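Local coordinates for alpha-1,2-Mannosidase (Trichoderma reesei, PDB 1HCU), which probably trims alpha-1,2-linked mannose residues from high-mannose N-glycans, as a calcium-dependent glycosyl hydrolase of family 47, at residues I103-D114 / N484-I492; W54-L62 / I77-T88. All coordinates share one frame; numbering follows the deposited sequence.

How the interactions relate
From the N terminus, interaction 2 comes first: residues 54-62 start helix 56-67, and residues 77-88 run from helix 71-80 to glycosylated Asn85 and beyond, so their contact closes a local loop of 14 residues. Helix 98-117 follows, and its residues 103-114 are met by 484-492, the turn and second strand of the C-terminal hairpin, a closure spanning 369 residues. The two closures lie in series, neither nested nor crossed, with centres about 14 Å apart on the same side of the chain's centre. Helix 56-67 bridges its partner helix 71-80 to helix 98-117 and the hairpin: Asp60 OD1 lies 2.7 Å from His488 NE2, a probable hydrogen bond, and Ser56 packs on Tyr105.

Interaction 1 of 2, residues I103-D114 / N484-I492; sequences IRYLGGLLSAYD and NTEAHPFSI. With CA (calcium ion), chain H.
The beta-hairpin of strands 481-483 and 489-491, which as in other family 47 enzymes plugs the (alpha/alpha)7 barrel, lays its apex and second strand against helix 98-117 through Asn484, His488, Phe490 and Ser491. At the apex, a type I turn runs from Asn484 to Ala487. Asn484 ND2 donates to Ile103 O at 3.1 Å, nearly in its own amide plane and on a lone pair of the carbonyl. Its OD1 takes Glu486 N, closing an Asx turn, and His488 N from opposite faces of the amide, so both ends fix its rotation. The His488 ring is sandwiched: Gly108 CA sits 3.6 Å from the ring centroid, 4° off the normal, a CH-pi contact, while Glu486 O covers the other face. The imidazole's ND1 and NE2 are hydrogen-bonded to Asp63 and Asp60. Phe490 turns its ring edge to the helix backbone at Gly107 and Ser111, CE2 standing 3.2 Å from Gly107 O; Leu110 CB approaches obliquely. Near the strand's end Ser491 N bonds Asp114 OD2 at 3.0 Å from above the carboxylate plane; Arg187 pairs with OD1. Glu486, bent at chi2 (81°), brings OE2 over one face of the Arg104 guanidinium, 3.5 Å from Arg104 NE: a salt bridge of charges only, no N-H pointing at it. Arg104 NH1 forms a salt bridge with Glu100, the predicted proton donor. Ile103 CG2 touches Thr485 CG2 at 3.5 Å. The same threonine, its OG1 hydrogen-bonded to Glu249 OE2, binds calcium through O at 2.7 Å and OG1 at 2.9 Å, four waters completing the observed shell.

Interaction 2 of 2, residues W54-L62 / I77-T88; sequences WGSSAIDGL and ILQYVPQINFTT. With NAG (2-acetamido-2-deoxy-beta-D-glucopyranose), chain F.
Ile77 and Leu62 lie alongside one another, pointing opposite ways, at the apolar centre, Leu62 CD1 meeting Ile77 CB at 3.8 Å while Ile77 CD1 rests against Ala58 O. Beside them Ile59 and Ile84 reach tip to tip, their CD1 atoms 3.7 Å apart. Leu62 and Ile77 join consecutive helices, 56-67 and 71-80, consistent with the helical-hairpin architecture of the family 47 (alpha/alpha) barrel, while Ile84 lies on the chain that follows the second. Gly55 stands at the N-cap of the first. Just before it, the Trp54 indole lies across the chain beyond helix 71-80. Phe86 points an edge at one indole face, its ring centroid 4.8 Å from that of the five-membered ring with planes at 56°, and Ile84 CG2 sits over the centre of a Phe86 face. Tyr80 OH lies 3.1 Å from Trp54 O, at hydrogen-bonding distance. Chi1 (-74°, CG anti to the carbonyl carbon) and chi2 (-46°) together direct Trp54 NE1 into two weak bonds, to Asn85 O at 3.0 Å and Thr88 O at 3.1 Å. Asn85 ND2 is bonded covalently to C1 of the N-linked N-acetylglucosamine, and OD1 accepts both Thr87 N, in an Asx turn, and Thr87 OG1 at 2.6 Å.

Interaction 1 of 2, residues I103-D114 / N484-I492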
loop_
_atom_site.group_PDB
_atom_site.type_symbol
_atom_site.label_atom_id
_atom_site.label_comp_id
_atom_site.label_asym_id
_atom_site.label_seq_id
_atom_site.Cartn_x
_atom_site.Cartn_y
_atom_site.Cartn_z
ATOM N N ILE A 103 -0.895 -0.982 9.515
ATOM C CA ILE A 103 -0.563 -0.102 8.402
ATOM C C ILE A 103 -1.363 1.203 8.360
ATOM O O ILE A 103 -0.841 2.242 7.938
ATOM C CB ILE A 103 -0.703 -0.852 7.041
ATOM C CG1 ILE A 103 -2.173 -1.155 6.742
ATOM C CG2 ILE A 103 0.107 -2.145 7.079
ATOM C CD1 ILE A 103 -2.411 -1.793 5.376
ATOM N N ARG A 104 -2.618 1.156 8.804
ATOM C CA ARG A 104 -3.463 2.357 8.802
ATOM C C ARG A 104 -3.316 3.221 10.056
ATOM O O ARG A 104 -2.845 4.354 9.993
ATOM C CB ARG A 104 -4.942 1.982 8.649
ATOM C CG ARG A 104 -5.356 1.467 7.283
ATOM C CD ARG A 104 -6.873 1.383 7.205
ATOM N NE ARG A 104 -7.337 0.914 5.907
ATOM C CZ ARG A 104 -7.008 -0.259 5.381
ATOM N NH1 ARG A 104 -6.211 -1.078 6.054
ATOM N NH2 ARG A 104 -7.473 -0.614 4.187
ATOM N N TYR A 105 -3.724 2.678 11.195
ATOM C CA TYR A 105 -3.681 3.425 12.443
ATOM C C TYR A 105 -2.280 3.728 12.969
ATOM O O TYR A 105 -1.891 4.888 13.093
ATOM C CB TYR A 105 -4.513 2.686 13.490
ATOM C CG TYR A 105 -5.993 2.686 13.157
ATOM C CD1 TYR A 105 -6.661 1.511 12.810
ATOM C CD2 TYR A 105 -6.735 3.871 13.222
ATOM C CE1 TYR A 105 -8.043 1.516 12.545
ATOM C CE2 TYR A 105 -8.106 3.887 12.962
ATOM C CZ TYR A 105 -8.757 2.708 12.630
ATOM O OH TYR A 105 -10.124 2.725 12.437
ATOM N N LEU A 106 -1.524 2.684 13.267
ATOM C CA LEU A 106 -0.178 2.858 13.758
ATOM C C LEU A 106 0.636 3.668 12.733
ATOM O O LEU A 106 1.308 4.642 13.079
ATOM C CB LEU A 106 0.440 1.479 14.006
ATOM C CG LEU A 106 1.708 1.460 14.845
ATOM C CD1 LEU A 106 1.430 2.195 16.149
ATOM C CD2 LEU A 106 2.158 0.019 15.108
ATOM N N GLY A 107 0.555 3.278 11.464
ATOM C CA GLY A 107 1.279 4.000 10.425
ATOM C C GLY A 107 0.838 5.448 10.314
ATOM O O GLY A 107 1.662 6.361 10.263
ATOM N N GLY A 108 -0.475 5.661 10.286
ATOM C CA GLY A 108 -1.010 7.009 10.176
ATOM C C GLY A 108 -0.617 7.927 11.320
ATOM O O GLY A 108 -0.305 9.096 11.096
ATOM N N LEU A 109 -0.633 7.398 12.544
ATOM C CA LEU A 109 -0.286 8.174 13.738
ATOM C C LEU A 109 1.201 8.503 13.749
ATOM O O LEU A 109 1.593 9.620 14.075
ATOM C CB LEU A 109 -0.655 7.393 15.011
ATOM C CG LEU A 109 -2.146 7.153 15.297
ATOM C CD1 LEU A 109 -2.322 6.028 16.333
ATOM C CD2 LEU A 109 -2.783 8.452 15.787
ATOM N N LEU A 110 2.025 7.526 13.389
ATOM C CA LEU A 110 3.471 7.719 13.367
ATOM C C LEU A 110 3.947 8.658 12.255
ATOM O O LEU A 110 4.852 9.468 12.475
ATOM C CB LEU A 110 4.182 6.364 13.251
ATOM C CG LEU A 110 4.730 5.704 14.528
ATOM C CD1 LEU A 110 3.714 5.722 15.651
ATOM C CD2 LEU A 110 5.127 4.277 14.196
ATOM N N SER A 111 3.351 8.569 11.070
ATOM C CA SER A 111 3.768 9.448 9.980
ATOM C C SER A 111 3.375 10.884 10.322
ATOM O O SER A 111 4.157 11.818 10.119
ATOM C CB SER A 111 3.137 9.014 8.648
ATOM O OG SER A 111 1.723 9.085 8.688
ATOM N N ALA A 112 2.169 11.060 10.857
ATOM C CA ALA A 112 1.708 12.386 11.245
ATOM C C ALA A 112 2.639 12.925 12.329
ATOM O O ALA A 112 3.015 14.098 12.316
ATOM C CB ALA A 112 0.282 12.315 11.771
ATOM N N TYR A 113 3.020 12.066 13.266
ATOM C CA TYR A 113 3.909 12.496 14.335
ATOM C C TYR A 113 5.255 12.960 13.767
ATOM O O TYR A 113 5.737 14.042 14.107
ATOM C CB TYR A 113 4.106 11.352 15.327
ATOM C CG TYR A 113 4.952 11.711 16.521
ATOM C CD1 TYR A 113 4.457 12.510 17.551
ATOM C CD2 TYR A 113 6.258 11.247 16.616
ATOM C CE1 TYR A 113 5.256 12.833 18.649
ATOM C CE2 TYR A 113 7.053 11.557 17.687
ATOM C CZ TYR A 113 6.559 12.347 18.700
ATOM O OH TYR A 113 7.404 12.659 19.738
ATOM N N ASP A 114 5.849 12.155 12.886
ATOM C CA ASP A 114 7.130 12.513 12.292
ATOM C C ASP A 114 7.055 13.793 11.458
ATOM O O ASP A 114 7.983 14.600 11.473
ATOM C CB ASP A 114 7.682 11.366 11.433
ATOM C CG ASP A 114 8.348 10.271 12.266
ATOM O OD1 ASP A 114 8.812 10.571 13.387
ATOM O OD2 ASP A 114 8.429 9.116 11.795
ATOM N N ASN A 484 5.352 3.864 4.240
ATOM C CA ASN A 484 4.939 2.558 4.721
ATOM C C ASN A 484 3.979 2.069 3.639
ATOM O O ASN A 484 3.732 2.782 2.669
ATOM C CB ASN A 484 4.266 2.670 6.105
ATOM C CG ASN A 484 2.750 2.787 6.035
ATOM O OD1 ASN A 484 2.196 3.500 5.198
ATOM N ND2 ASN A 484 2.075 2.096 6.939
ATOM N N THR A 485 3.435 0.873 3.788
ATOM C CA THR A 485 2.552 0.344 2.756
ATOM C C THR A 485 1.247 1.119 2.536
ATOM O O THR A 485 0.612 0.973 1.503
ATOM C CB THR A 485 2.246 -1.138 3.032
ATOM O OG1 THR A 485 2.218 -1.843 1.793
ATOM C CG2 THR A 485 0.913 -1.305 3.739
ATOM N N GLU A 486 0.852 1.949 3.498
ATOM C CA GLU A 486 -0.387 2.720 3.369
ATOM C C GLU A 486 -0.037 4.184 3.086
ATOM O O GLU A 486 -0.738 5.107 3.504
ATOM C CB GLU A 486 -1.216 2.611 4.662
ATOM C CG GLU A 486 -2.650 3.122 4.557
ATOM C CD GLU A 486 -3.607 2.104 3.932
ATOM O OE1 GLU A 486 -3.142 1.060 3.428
ATOM O OE2 GLU A 486 -4.834 2.362 3.948
ATOM N N ALA A 487 1.075 4.381 2.395
ATOM C CA ALA A 487 1.534 5.712 2.033
ATOM C C ALA A 487 1.776 6.640 3.219
ATOM O O ALA A 487 1.600 7.850 3.101
ATOM C CB ALA A 487 0.538 6.352 1.071
ATOM N N HIS A 488 2.168 6.083 4.362
ATOM C CA HIS A 488 2.464 6.906 5.536
ATOM C C HIS A 488 3.980 6.988 5.684
ATOM O O HIS A 488 4.627 6.014 6.051
ATOM C CB HIS A 488 1.836 6.312 6.800
ATOM C CG HIS A 488 0.343 6.236 6.743
ATOM N ND1 HIS A 488 -0.439 7.312 6.388
ATOM C CD2 HIS A 488 -0.509 5.208 6.965
ATOM C CE1 HIS A 488 -1.710 6.950 6.388
ATOM N NE2 HIS A 488 -1.778 5.678 6.734
ATOM N N PRO A 489 4.563 8.160 5.394
ATOM C CA PRO A 489 6.009 8.390 5.478
ATOM C C PRO A 489 6.586 8.526 6.888
ATOM O O PRO A 489 6.126 9.352 7.669
ATOM C CB PRO A 489 6.183 9.671 4.673
ATOM C CG PRO A 489 4.947 10.435 5.040
ATOM C CD PRO A 489 3.871 9.368 4.909
ATOM N N PHE A 490 7.602 7.727 7.202
ATOM C CA PHE A 490 8.257 7.773 8.513
ATOM C C PHE A 490 9.671 8.316 8.335
ATOM O O PHE A 490 10.289 8.091 7.293
ATOM C CB PHE A 490 8.378 6.362 9.104
ATOM C CG PHE A 490 7.076 5.660 9.285
ATOM C CD1 PHE A 490 7.019 4.270 9.248
ATOM C CD2 PHE A 490 5.906 6.377 9.500
ATOM C CE1 PHE A 490 5.803 3.605 9.424
ATOM C CE2 PHE A 490 4.699 5.732 9.675
ATOM C CZ PHE A 490 4.641 4.342 9.638
ATOM N N SER A 491 10.192 9.033 9.328
ATOM C CA SER A 491 11.573 9.522 9.223
ATOM C C SER A 491 12.444 8.288 9.417
ATOM O O SER A 491 12.070 7.387 10.170
ATOM C CB SER A 491 11.908 10.525 10.330
ATOM O OG SER A 491 11.197 11.735 10.179
ATOM N N ILE A 492 13.592 8.238 8.745
ATOM C CA ILE A 492 14.495 7.096 8.886
ATOM C C ILE A 492 15.275 7.230 10.195
ATOM O O ILE A 492 15.479 8.334 10.692
ATOM C CB ILE A 492 15.479 7.002 7.700
ATOM C CG1 ILE A 492 16.497 8.147 7.764
ATOM C CG2 ILE A 492 14.695 7.053 6.383
ATOM C CD1 ILE A 492 17.599 8.051 6.733
HETATM CA CA CA H . 0.414 -1.057 -0.290
HETATM O O HOH W 1 -0.989 -2.733 1.535
HETATM O O HOH W 2 -1.613 -2.617 -1.373
HETATM O O HOH W 3 1.882 -2.867 -1.703
HETATM O O HOH W 4 -0.472 0.876 -2.055
#

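Interaction 2 of 2, residues W54-L62 / I77-T88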
loop_
_atom_site.group_PDB
_atom_site.type_symbol
_atom_site.label_atom_id
_atom_site.label_comp_id
_atom_site.label_asym_id
_atom_site.label_seq_id
_atom_site.Cartn_x
_atom_site.Cartn_y
_atom_site.Cartn_z
ATOM N N TRP A 54 -12.555 2.880 14.898
ATOM C CA TRP A 54 -11.630 3.820 15.503
ATOM C C TRP A 54 -11.489 5.112 14.686
ATOM O O TRP A 54 -10.776 6.028 15.093
ATOM C CB TRP A 54 -10.248 3.169 15.707
ATOM C CG TRP A 54 -10.207 2.176 16.848
ATOM C CD1 TRP A 54 -10.727 2.347 18.108
ATOM C CD2 TRP A 54 -9.597 0.877 16.841
ATOM N NE1 TRP A 54 -10.479 1.234 18.880
ATOM C CE2 TRP A 54 -9.787 0.318 18.130
ATOM C CE3 TRP A 54 -8.909 0.131 15.875
ATOM C CZ2 TRP A 54 -9.313 -0.954 18.476
ATOM C CZ3 TRP A 54 -8.436 -1.137 16.219
ATOM C CH2 TRP A 54 -8.644 -1.663 17.513
ATOM N N GLY A 55 -12.170 5.196 13.546
ATOM C CA GLY A 55 -12.080 6.398 12.729
ATOM C C GLY A 55 -11.025 6.287 11.643
ATOM O O GLY A 55 -10.225 7.202 11.430
ATOM N N SER A 56 -11.045 5.157 10.951
ATOM C CA SER A 56 -10.110 4.846 9.885
ATOM C C SER A 56 -9.790 6.007 8.925
ATOM O O SER A 56 -8.641 6.450 8.848
ATOM C CB SER A 56 -10.655 3.645 9.096
ATOM O OG SER A 56 -9.690 3.133 8.200
ATOM N N SER A 57 -10.795 6.503 8.203
ATOM C CA SER A 57 -10.578 7.597 7.256
ATOM C C SER A 57 -9.929 8.844 7.860
ATOM O O SER A 57 -9.140 9.512 7.196
ATOM C CB SER A 57 -11.896 7.992 6.573
ATOM O OG SER A 57 -12.361 6.957 5.727
ATOM N N ALA A 58 -10.253 9.168 9.106
ATOM C CA ALA A 58 -9.662 10.358 9.729
ATOM C C ALA A 58 -8.162 10.199 9.978
ATOM O O ALA A 58 -7.390 11.117 9.726
ATOM C CB ALA A 58 -10.380 10.685 11.047
ATOM N N ILE A 59 -7.752 9.030 10.462
ATOM C CA ILE A 59 -6.340 8.775 10.748
ATOM C C ILE A 59 -5.524 8.576 9.470
ATOM O O ILE A 59 -4.417 9.099 9.332
ATOM C CB ILE A 59 -6.179 7.529 11.646
ATOM C CG1 ILE A 59 -7.022 7.695 12.920
ATOM C CG2 ILE A 59 -4.713 7.319 12.000
ATOM C CD1 ILE A 59 -6.664 8.924 13.749
ATOM N N ASP A 60 -6.090 7.821 8.538
ATOM C CA ASP A 60 -5.441 7.539 7.269
ATOM C C ASP A 60 -5.225 8.801 6.418
ATOM O O ASP A 60 -4.242 8.891 5.687
ATOM C CB ASP A 60 -6.275 6.514 6.497
ATOM C CG ASP A 60 -5.482 5.275 6.123
ATOM O OD1 ASP A 60 -4.403 5.061 6.718
ATOM O OD2 ASP A 60 -5.943 4.509 5.244
ATOM N N GLY A 61 -6.124 9.779 6.533
ATOM C CA GLY A 61 -5.984 10.998 5.745
ATOM C C GLY A 61 -5.220 12.135 6.413
ATOM O O GLY A 61 -4.829 13.110 5.763
ATOM N N LEU A 62 -4.990 12.002 7.713
ATOM C CA LEU A 62 -4.293 13.022 8.483
ATOM C C LEU A 62 -2.986 13.522 7.860
ATOM O O LEU A 62 -2.808 14.724 7.678
ATOM C CB LEU A 62 -4.023 12.501 9.898
ATOM C CG LEU A 62 -3.220 13.394 10.841
ATOM C CD1 LEU A 62 -3.865 14.762 10.931
ATOM C CD2 LEU A 62 -3.140 12.738 12.232
ATOM N N ILE A 77 -8.702 16.756 13.124
ATOM C CA ILE A 77 -8.289 15.384 13.411
ATOM C C ILE A 77 -7.458 15.311 14.686
ATOM O O ILE A 77 -7.676 14.440 15.527
ATOM C CB ILE A 77 -7.487 14.787 12.215
ATOM C CG1 ILE A 77 -8.319 14.911 10.930
ATOM C CG2 ILE A 77 -7.186 13.309 12.463
ATOM C CD1 ILE A 77 -7.598 14.480 9.665
ATOM N N LEU A 78 -6.517 16.235 14.838
ATOM C CA LEU A 78 -5.682 16.264 16.029
ATOM C C LEU A 78 -6.533 16.374 17.301
ATOM O O LEU A 78 -6.215 15.761 18.318
ATOM C CB LEU A 78 -4.682 17.425 15.947
ATOM C CG LEU A 78 -3.550 17.296 14.919
ATOM C CD1 LEU A 78 -2.687 18.533 14.966
ATOM C CD2 LEU A 78 -2.701 16.073 15.214
ATOM N N GLN A 79 -7.621 17.135 17.244
ATOM C CA GLN A 79 -8.497 17.291 18.407
ATOM C C GLN A 79 -9.223 15.984 18.712
ATOM O O GLN A 79 -9.594 15.711 19.857
ATOM C CB GLN A 79 -9.525 18.393 18.146
ATOM C CG GLN A 79 -8.924 19.767 17.963
ATOM C CD GLN A 79 -8.752 20.499 19.270
ATOM O OE1 GLN A 79 -8.086 20.018 20.189
ATOM N NE2 GLN A 79 -9.360 21.675 19.365
ATOM N N TYR A 80 -9.421 15.179 17.674
ATOM C CA TYR A 80 -10.109 13.903 17.799
ATOM C C TYR A 80 -9.229 12.760 18.334
ATOM O O TYR A 80 -9.688 11.960 19.155
ATOM C CB TYR A 80 -10.698 13.520 16.437
ATOM C CG TYR A 80 -11.245 12.112 16.357
ATOM C CD1 TYR A 80 -10.688 11.181 15.480
ATOM C CD2 TYR A 80 -12.316 11.708 17.157
ATOM C CE1 TYR A 80 -11.183 9.884 15.398
ATOM C CE2 TYR A 80 -12.821 10.408 17.086
ATOM C CZ TYR A 80 -12.249 9.505 16.203
ATOM O OH TYR A 80 -12.745 8.222 16.109
ATOM N N VAL A 81 -7.979 12.688 17.875
ATOM C CA VAL A 81 -7.059 11.619 18.288
ATOM C C VAL A 81 -7.114 11.239 19.771
ATOM O O VAL A 81 -7.257 10.066 20.103
ATOM C CB VAL A 81 -5.583 11.951 17.914
ATOM C CG1 VAL A 81 -4.649 10.846 18.422
ATOM C CG2 VAL A 81 -5.446 12.082 16.401
ATOM N N PRO A 82 -6.991 12.222 20.684
ATOM C CA PRO A 82 -7.036 11.934 22.124
ATOM C C PRO A 82 -8.342 11.266 22.556
ATOM O O PRO A 82 -8.390 10.602 23.582
ATOM C CB PRO A 82 -6.880 13.316 22.762
ATOM C CG PRO A 82 -6.108 14.083 21.753
ATOM C CD PRO A 82 -6.735 13.656 20.453
ATOM N N GLN A 83 -9.402 11.456 21.777
ATOM C CA GLN A 83 -10.698 10.873 22.106
ATOM C C GLN A 83 -10.819 9.404 21.744
ATOM O O GLN A 83 -11.622 8.687 22.335
ATOM C CB GLN A 83 -11.822 11.642 21.410
ATOM C CG GLN A 83 -12.132 12.984 22.025
ATOM C CD GLN A 83 -12.959 13.858 21.103
ATOM O OE1 GLN A 83 -12.421 14.535 20.224
ATOM N NE2 GLN A 83 -14.280 13.836 21.286
ATOM N N ILE A 84 -10.041 8.942 20.771
ATOM C CA ILE A 84 -10.140 7.540 20.380
ATOM C C ILE A 84 -9.772 6.611 21.536
ATOM O O ILE A 84 -8.870 6.904 22.325
ATOM C CB ILE A 84 -9.224 7.203 19.177
ATOM C CG1 ILE A 84 -9.514 8.138 18.000
ATOM C CG2 ILE A 84 -9.463 5.760 18.755
ATOM C CD1 ILE A 84 -8.474 8.075 16.884
ATOM N N ASN A 85 -10.481 5.495 21.641
ATOM C CA ASN A 85 -10.197 4.526 22.691
ATOM C C ASN A 85 -9.596 3.267 22.065
ATOM O O ASN A 85 -10.320 2.341 21.691
ATOM C CB ASN A 85 -11.471 4.154 23.457
ATOM C CG ASN A 85 -11.167 3.456 24.769
ATOM O OD1 ASN A 85 -10.177 2.730 24.876
ATOM N ND2 ASN A 85 -12.016 3.671 25.769
ATOM N N PHE A 86 -8.274 3.242 21.958
ATOM C CA PHE A 86 -7.567 2.112 21.368
ATOM C C PHE A 86 -7.367 0.942 22.323
ATOM O O PHE A 86 -6.497 0.101 22.097
ATOM C CB PHE A 86 -6.196 2.555 20.848
ATOM C CG PHE A 86 -6.253 3.363 19.588
ATOM C CD1 PHE A 86 -6.781 2.821 18.421
ATOM C CD2 PHE A 86 -5.733 4.651 19.555
ATOM C CE1 PHE A 86 -6.786 3.550 17.230
ATOM C CE2 PHE A 86 -5.730 5.396 18.368
ATOM C CZ PHE A 86 -6.257 4.841 17.202
ATOM N N THR A 87 -8.153 0.878 23.392
ATOM C CA THR A 87 -8.020 -0.229 24.333
ATOM C C THR A 87 -9.260 -1.105 24.290
ATOM O O THR A 87 -9.422 -2.004 25.106
ATOM C CB THR A 87 -7.823 0.248 25.785
ATOM O OG1 THR A 87 -9.050 0.799 26.277
ATOM C CG2 THR A 87 -6.722 1.302 25.864
ATOM N N THR A 88 -10.135 -0.852 23.327
ATOM C CA THR A 88 -11.346 -1.643 23.219
ATOM C C THR A 88 -12.014 -1.435 21.870
ATOM O O THR A 88 -11.510 -0.697 21.027
ATOM C CB THR A 88 -12.343 -1.254 24.341
ATOM O OG1 THR A 88 -13.460 -2.156 24.335
ATOM C CG2 THR A 88 -12.842 0.172 24.148
HETATM C C1 NAG F . -11.889 2.917 27.002
HETATM C C2 NAG F . -12.194 3.809 28.209
HETATM C C3 NAG F . -12.050 2.990 29.494
HETATM C C4 NAG F . -12.894 1.715 29.437
HETATM C C5 NAG F . -12.573 0.933 28.156
HETATM C C6 NAG F . -13.484 -0.257 27.986
HETATM C C7 NAG F . -11.693 6.163 28.083
HETATM C C8 NAG F . -10.631 7.236 27.930
HETATM N N2 NAG F . -11.261 4.917 28.241
HETATM O O3 NAG F . -12.439 3.779 30.608
HETATM O O4 NAG F . -12.613 0.902 30.574
HETATM O O5 NAG F . -12.756 1.775 26.997
HETATM O O6 NAG F . -14.780 0.159 27.587
HETATM O O7 NAG F . -12.889 6.463 28.055
#